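Local atomic coordinates of trans-4-hydroxy-L-proline dehydratase (Clostridioides difficile 70-100-2010, PDB entry 6VXC), a protein that catalyses the radical-based dehydration of trans-4-hydroxy-L-proline to (S)-1-pyrroline-5-carboxylate, a step in the anaerobic breakdown of hydroxyproline. Residues K197-E200 against A201-E205; R726-P729 against S730-Q733; R795-Q798 against D799-G803. All blocks are in the same frame, centred on the assembly; numbering follows the deposited sequence.

Contact 1 (K197-E200 against A201-E205)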
# COMPACT_ATOMS: atom_id res chain seq x y z
N LYS A 197 -29.00 -1.39 -13.86
CA LYS A 197 -29.98 -2.36 -14.35
C LYS A 197 -29.76 -3.73 -13.73
O LYS A 197 -30.71 -4.44 -13.41
CB LYS A 197 -29.94 -2.45 -15.87
CG LYS A 197 -30.49 -1.23 -16.57
CD LYS A 197 -30.51 -1.40 -18.07
CE LYS A 197 -31.37 -0.32 -18.72
NZ LYS A 197 -31.16 -0.26 -20.19
N ASP A 198 -28.49 -4.13 -13.60
CA ASP A 198 -28.19 -5.38 -12.90
C ASP A 198 -28.70 -5.34 -11.47
O ASP A 198 -29.23 -6.33 -10.96
CB ASP A 198 -26.68 -5.64 -12.90
CG ASP A 198 -26.12 -5.93 -14.30
OD1 ASP A 198 -26.89 -6.24 -15.23
OD2 ASP A 198 -24.89 -5.84 -14.45
N ILE A 199 -28.52 -4.21 -10.78
CA ILE A 199 -28.94 -4.10 -9.39
C ILE A 199 -30.47 -4.15 -9.28
O ILE A 199 -31.03 -4.84 -8.43
CB ILE A 199 -28.35 -2.83 -8.76
CG1 ILE A 199 -26.82 -2.98 -8.61
CG2 ILE A 199 -29.07 -2.48 -7.44
CD1 ILE A 199 -26.07 -1.66 -8.51
N GLU A 200 -31.16 -3.43 -10.17
CA GLU A 200 -32.62 -3.45 -10.16
C GLU A 200 -33.15 -4.85 -10.43
O GLU A 200 -34.16 -5.26 -9.85
CB GLU A 200 -33.14 -2.44 -11.17
CG GLU A 200 -32.92 -1.01 -10.70
CD GLU A 200 -33.21 0.05 -11.75
OE1 GLU A 200 -33.23 -0.27 -12.96
OE2 GLU A 200 -33.44 1.21 -11.35
N ALA A 201 -32.48 -5.60 -11.30
CA ALA A 201 -32.88 -6.98 -11.53
C ALA A 201 -32.74 -7.82 -10.26
O ALA A 201 -33.61 -8.64 -9.95
CB ALA A 201 -32.06 -7.59 -12.67
N ARG A 202 -31.63 -7.64 -9.52
CA ARG A 202 -31.46 -8.35 -8.26
C ARG A 202 -32.55 -7.97 -7.26
O ARG A 202 -33.11 -8.83 -6.58
CB ARG A 202 -30.09 -8.07 -7.67
CG ARG A 202 -28.94 -8.85 -8.29
CD ARG A 202 -29.00 -10.35 -7.99
NE ARG A 202 -28.69 -10.66 -6.59
CZ ARG A 202 -29.52 -11.29 -5.76
NH1 ARG A 202 -30.71 -11.69 -6.16
NH2 ARG A 202 -29.14 -11.52 -4.51
N LEU A 203 -32.84 -6.67 -7.15
CA LEU A 203 -33.87 -6.22 -6.21
C LEU A 203 -35.22 -6.88 -6.51
O LEU A 203 -35.96 -7.23 -5.58
CB LEU A 203 -33.99 -4.70 -6.23
CG LEU A 203 -32.91 -3.95 -5.44
CD1 LEU A 203 -32.90 -2.46 -5.75
CD2 LEU A 203 -33.10 -4.19 -3.95
N LYS A 204 -35.56 -7.06 -7.78
CA LYS A 204 -36.85 -7.63 -8.13
C LYS A 204 -36.95 -9.10 -7.79
O LYS A 204 -38.06 -9.62 -7.65
CB LYS A 204 -37.14 -7.41 -9.62
CG LYS A 204 -37.42 -5.96 -9.96
CD LYS A 204 -37.70 -5.77 -11.44
CE LYS A 204 -37.68 -4.29 -11.79
NZ LYS A 204 -37.33 -3.99 -13.21
N GLU A 205 -35.83 -9.79 -7.62
CA GLU A 205 -35.90 -11.23 -7.38
C GLU A 205 -35.68 -11.60 -5.92
O GLU A 205 -35.72 -12.79 -5.59
CB GLU A 205 -34.91 -11.95 -8.29
CG GLU A 205 -33.50 -11.57 -8.11
CD GLU A 205 -32.61 -12.19 -9.18
OE1 GLU A 205 -33.13 -12.92 -10.05
OE2 GLU A 205 -31.38 -11.94 -9.15
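Lys197 accepts the backbone N-H of Ala201 at its carbonyl, with Ala201 N 3.0 Å from Lys197 O. This is the first of four i to i+4 bonds in the last turns of helix 192-205. Asp198 repeats the pattern with Arg202, and CB and CG of Arg202 also lie against Asp198 O. The Asp198 carboxylate serves another partner: OD2 makes a salt bridge to Lys190.

Ile199 carries the apolar part of the contact. Its carbonyl takes the straightest bond of the four, Leu203 N to Ile199 O at 2.9 Å with an N-H...O angle of 164°. The two side chains lie side by side and point the same way, and Ile199 CG2 meets Leu203 CD1 at 4.2 Å. The branch that touches is the one set anti to the backbone N of Ile199.

Glu200 O receives Lys204 N at 3.1 Å. The extended Lys204 chain starts over the same oxygen, with Lys204 CG 3.3 Å from Glu200 O. The charged ends do not meet: Glu200 OE1 and Lys204 NZ stay 5.5 Å apart.

Further along, Arg202 bends at chi2 and chi3. This turns its guanidinium to Glu205, and Arg202 NH1 forms a salt bridge to Glu205 OE2 at 3.1 Å. OE2 is met on its anti side, with the donor tilted out of the carboxylate plane. Arg202 NE is held by the carbonyl of Ile552.

The contact is near the protein surface. Ile199 and Leu203 face helix 214-248, where Ile199 packs on Met224 and Cys228 and Leu203 on Leu221.

Contact 2 (R726-P729 against S730-Q733)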
# COMPACT_ATOMS: atom_id res chain seq x y z
N ARG A 726 20.61 -3.28 -3.15
CA ARG A 726 21.28 -2.05 -3.55
C ARG A 726 22.58 -2.39 -4.25
O ARG A 726 23.33 -3.25 -3.79
CB ARG A 726 21.53 -1.17 -2.32
CG ARG A 726 22.44 -0.02 -2.58
CD ARG A 726 22.90 0.62 -1.29
NE ARG A 726 24.02 1.51 -1.57
CZ ARG A 726 24.76 2.12 -0.65
NH1 ARG A 726 24.51 1.95 0.64
NH2 ARG A 726 25.75 2.90 -1.04
N PHE A 727 22.87 -1.70 -5.36
CA PHE A 727 24.07 -1.96 -6.14
C PHE A 727 24.92 -0.70 -6.24
O PHE A 727 24.41 0.41 -6.39
CB PHE A 727 23.74 -2.42 -7.55
CG PHE A 727 23.11 -3.75 -7.59
CD1 PHE A 727 23.80 -4.87 -7.17
CD2 PHE A 727 21.82 -3.90 -8.06
CE1 PHE A 727 23.20 -6.11 -7.19
CE2 PHE A 727 21.23 -5.14 -8.09
CZ PHE A 727 21.92 -6.23 -7.65
N ALA A 728 26.23 -0.90 -6.20
CA ALA A 728 27.15 0.17 -6.55
C ALA A 728 26.88 0.61 -7.98
O ALA A 728 26.71 -0.24 -8.86
CB ALA A 728 28.60 -0.30 -6.40
N PRO A 729 26.81 1.91 -8.26
CA PRO A 729 26.55 2.33 -9.65
C PRO A 729 27.59 1.80 -10.63
O PRO A 729 27.25 1.48 -11.77
CB PRO A 729 26.56 3.86 -9.56
CG PRO A 729 26.24 4.15 -8.10
CD PRO A 729 26.86 3.04 -7.31
N SER A 730 28.84 1.62 -10.21
CA SER A 730 29.85 1.21 -11.18
C SER A 730 29.67 -0.24 -11.62
O SER A 730 30.13 -0.60 -12.71
CB SER A 730 31.26 1.40 -10.61
OG SER A 730 31.39 0.78 -9.34
N VAL A 731 29.00 -1.08 -10.82
CA VAL A 731 28.91 -2.50 -11.14
C VAL A 731 27.70 -2.86 -11.98
O VAL A 731 27.55 -4.03 -12.35
CB VAL A 731 28.92 -3.36 -9.86
CG1 VAL A 731 30.14 -3.04 -9.04
CG2 VAL A 731 27.64 -3.14 -9.04
N VAL A 732 26.83 -1.91 -12.28
CA VAL A 732 25.72 -2.15 -13.18
C VAL A 732 25.90 -1.38 -14.50
O VAL A 732 24.92 -1.12 -15.18
CB VAL A 732 24.37 -1.82 -12.52
CG1 VAL A 732 24.13 -2.72 -11.32
CG2 VAL A 732 24.30 -0.35 -12.13
N GLN A 733 27.12 -1.02 -14.86
CA GLN A 733 27.32 -0.23 -16.07
C GLN A 733 27.35 -1.12 -17.30
O GLN A 733 27.70 -2.30 -17.22
CB GLN A 733 28.61 0.59 -16.00
CG GLN A 733 28.49 1.80 -15.13
CD GLN A 733 29.82 2.33 -14.66
OE1 GLN A 733 30.86 1.68 -14.81
NE2 GLN A 733 29.80 3.52 -14.07
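A single 3-10 turn, built on Pro729 to Val731, links strand 724-726 to helix 734-750 in the glycine radical region. Ala728 and Val731 close it: Val731 N donates to Ala728 O at 3.1 Å. The donor sits above the carbonyl plane, 57° out of it. The next bond of the same i to i+3 kind, Val732 N to Pro729 O, is weak at 3.5 Å.

Two valines bring the turn back against Phe727 and Ala728. Val732 crosses Phe727 at about a right angle. Its CG1 reaches Phe727 CB at 3.8 Å and comes obliquely toward the ring, 4.0 Å from Phe727 CG. The other branch, Val732 CG2, rests 3.5 Å from Pro729 O. The Phe727 ring itself stacks on Phe809 and also meets Phe758, so the residue before the turn is in contact with the C-terminal residue and with strand 755-759. Phe727 touches Leu744, and Val732 touches Met741, both of helix 734-750. Arg726 NH2 makes a salt bridge to Glu806.

Val731 packs on Ala728. With Val731 CG1 anti to the carbonyl carbon (chi1 -56°), the other methyl, CG2, falls between the backbone N and that carbon. From there Val731 CG2 touches Ala728 CB at 4.0 Å and comes to 3.1 Å from Ala728 O.

Contact 3 (R795-Q798 against D799-G803)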
# COMPACT_ATOMS: atom_id res chain seq x y z
N ARG A 795 15.91 11.89 9.19
CA ARG A 795 17.33 11.56 9.23
C ARG A 795 17.55 10.07 9.53
O ARG A 795 18.45 9.43 8.97
CB ARG A 795 18.03 12.44 10.27
CG ARG A 795 19.47 12.07 10.51
CD ARG A 795 20.30 12.19 9.25
NE ARG A 795 21.63 11.62 9.48
CZ ARG A 795 22.75 12.31 9.63
NH1 ARG A 795 22.74 13.63 9.54
NH2 ARG A 795 23.88 11.65 9.86
N THR A 796 16.75 9.51 10.44
CA THR A 796 16.90 8.10 10.77
C THR A 796 16.62 7.21 9.56
O THR A 796 17.39 6.29 9.27
CB THR A 796 15.97 7.73 11.93
OG1 THR A 796 16.29 8.54 13.07
CG2 THR A 796 16.10 6.27 12.27
N LEU A 797 15.55 7.50 8.82
CA LEU A 797 15.23 6.71 7.64
C LEU A 797 16.28 6.90 6.54
O LEU A 797 16.71 5.94 5.90
CB LEU A 797 13.84 7.08 7.12
CG LEU A 797 13.34 6.38 5.85
CD1 LEU A 797 13.51 4.86 5.91
CD2 LEU A 797 11.89 6.76 5.62
N GLN A 798 16.71 8.14 6.32
CA GLN A 798 17.81 8.39 5.40
C GLN A 798 19.02 7.53 5.74
O GLN A 798 19.62 6.89 4.86
CB GLN A 798 18.20 9.86 5.42
CG GLN A 798 17.16 10.79 4.84
CD GLN A 798 17.62 12.24 4.94
OE1 GLN A 798 18.57 12.54 5.66
NE2 GLN A 798 16.95 13.13 4.20
N ASP A 799 19.41 7.53 7.02
CA ASP A 799 20.57 6.74 7.44
C ASP A 799 20.33 5.24 7.31
O ASP A 799 21.28 4.48 7.12
CB ASP A 799 20.96 7.11 8.88
CG ASP A 799 21.59 8.50 8.98
OD1 ASP A 799 21.91 9.09 7.93
OD2 ASP A 799 21.78 8.99 10.11
N GLU A 800 19.08 4.79 7.47
CA GLU A 800 18.80 3.38 7.26
C GLU A 800 19.11 3.00 5.81
O GLU A 800 19.84 2.05 5.54
CB GLU A 800 17.33 3.09 7.62
CG GLU A 800 16.93 1.60 7.64
CD GLU A 800 16.54 1.05 6.26
OE1 GLU A 800 17.25 0.18 5.73
OE2 GLU A 800 15.52 1.49 5.69
N ILE A 801 18.62 3.81 4.87
CA ILE A 801 18.83 3.54 3.44
C ILE A 801 20.32 3.57 3.09
O ILE A 801 20.81 2.70 2.36
CB ILE A 801 18.04 4.55 2.59
CG1 ILE A 801 16.53 4.32 2.77
CG2 ILE A 801 18.50 4.53 1.10
CD1 ILE A 801 15.67 5.44 2.31
N ILE A 802 21.04 4.56 3.60
CA ILE A 802 22.47 4.67 3.34
C ILE A 802 23.24 3.48 3.88
O ILE A 802 24.29 3.10 3.34
CB ILE A 802 23.02 5.99 3.94
CG1 ILE A 802 22.42 7.20 3.21
CG2 ILE A 802 24.54 5.99 3.88
CD1 ILE A 802 22.65 8.54 3.92
N GLY A 803 22.78 2.90 4.99
CA GLY A 803 23.43 1.76 5.60
C GLY A 803 23.16 0.43 4.94
O GLY A 803 23.80 -0.55 5.29
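Arg795 and Asp799 form a salt bridge one helical turn apart. Arg795 NE donates to Asp799 OD2 at 2.7 Å, with a nearly straight N-H...O angle of 163°. The acceptor lies at the guanidinium edge, close to its plane, and OD2 is met on its syn side. The two flat groups stand almost upright to each other, their planes 82° apart. A second bond, from Arg795 NH2 to the same OD2, is weak at 3.4 Å. It is therefore mainly NE that holds the carboxylate.

The Arg795 chain bends at chi2 (61°), and this bend brings NE back to the Asp799 carboxylate. The backbone pins the same pair, with Asp799 N bonded to Arg795 O at 2.9 Å. The carboxylate has a further anchor, because OD1 accepts a hydrogen bond from NE2 of Gln770.

On another side of the helix Leu797 CD1 meets Ile801 CD1 at 4.2 Å. Ile801 N bonds to Leu797 O at 3.0 Å. Leu797 CD1 also passes 3.9 Å from Glu800 OE2. The Leu797 side chain is about 12 Å from that of Cys454, the probable radical cysteine. The Glu800 carboxylate is buried but well satisfied: OE1 makes salt bridges to Lys696 and Arg804, and OE2 is bonded to His668. The positive charges of Lys696 and Arg804 would be expected to favour its charged form.

Gln798 O takes the N-H of Ile802, whose CG1 lies over that oxygen at 3.3 Å. The Gln798 amide points elsewhere, to Phe790 O and Gln770.

Helix 795-803 touches two other helices. Ile802 and Arg795 touch helix 763-771, while Thr796, Leu797 and Glu800 pack on helix 667-673.

All three contacts are local and follow in series along the chain, with no nesting or crossing. Contact 1 comes first, in the last turns of helix 192-205, within the pyruvate formate lyase-like region. Its centre is about 55 Å from that of contact 3 and on the opposite side of the chain's centre. Contact 2 closes the short turn between strand 724-726 and helix 734-750. Contact 3 follows on helix 795-803, near the C terminus. These last two share the glycine radical region and touch: Arg726 NH1 lies 2.9 Å from Ile802 O, a weak hydrogen bond. It ties the end of an edge strand to the final helix.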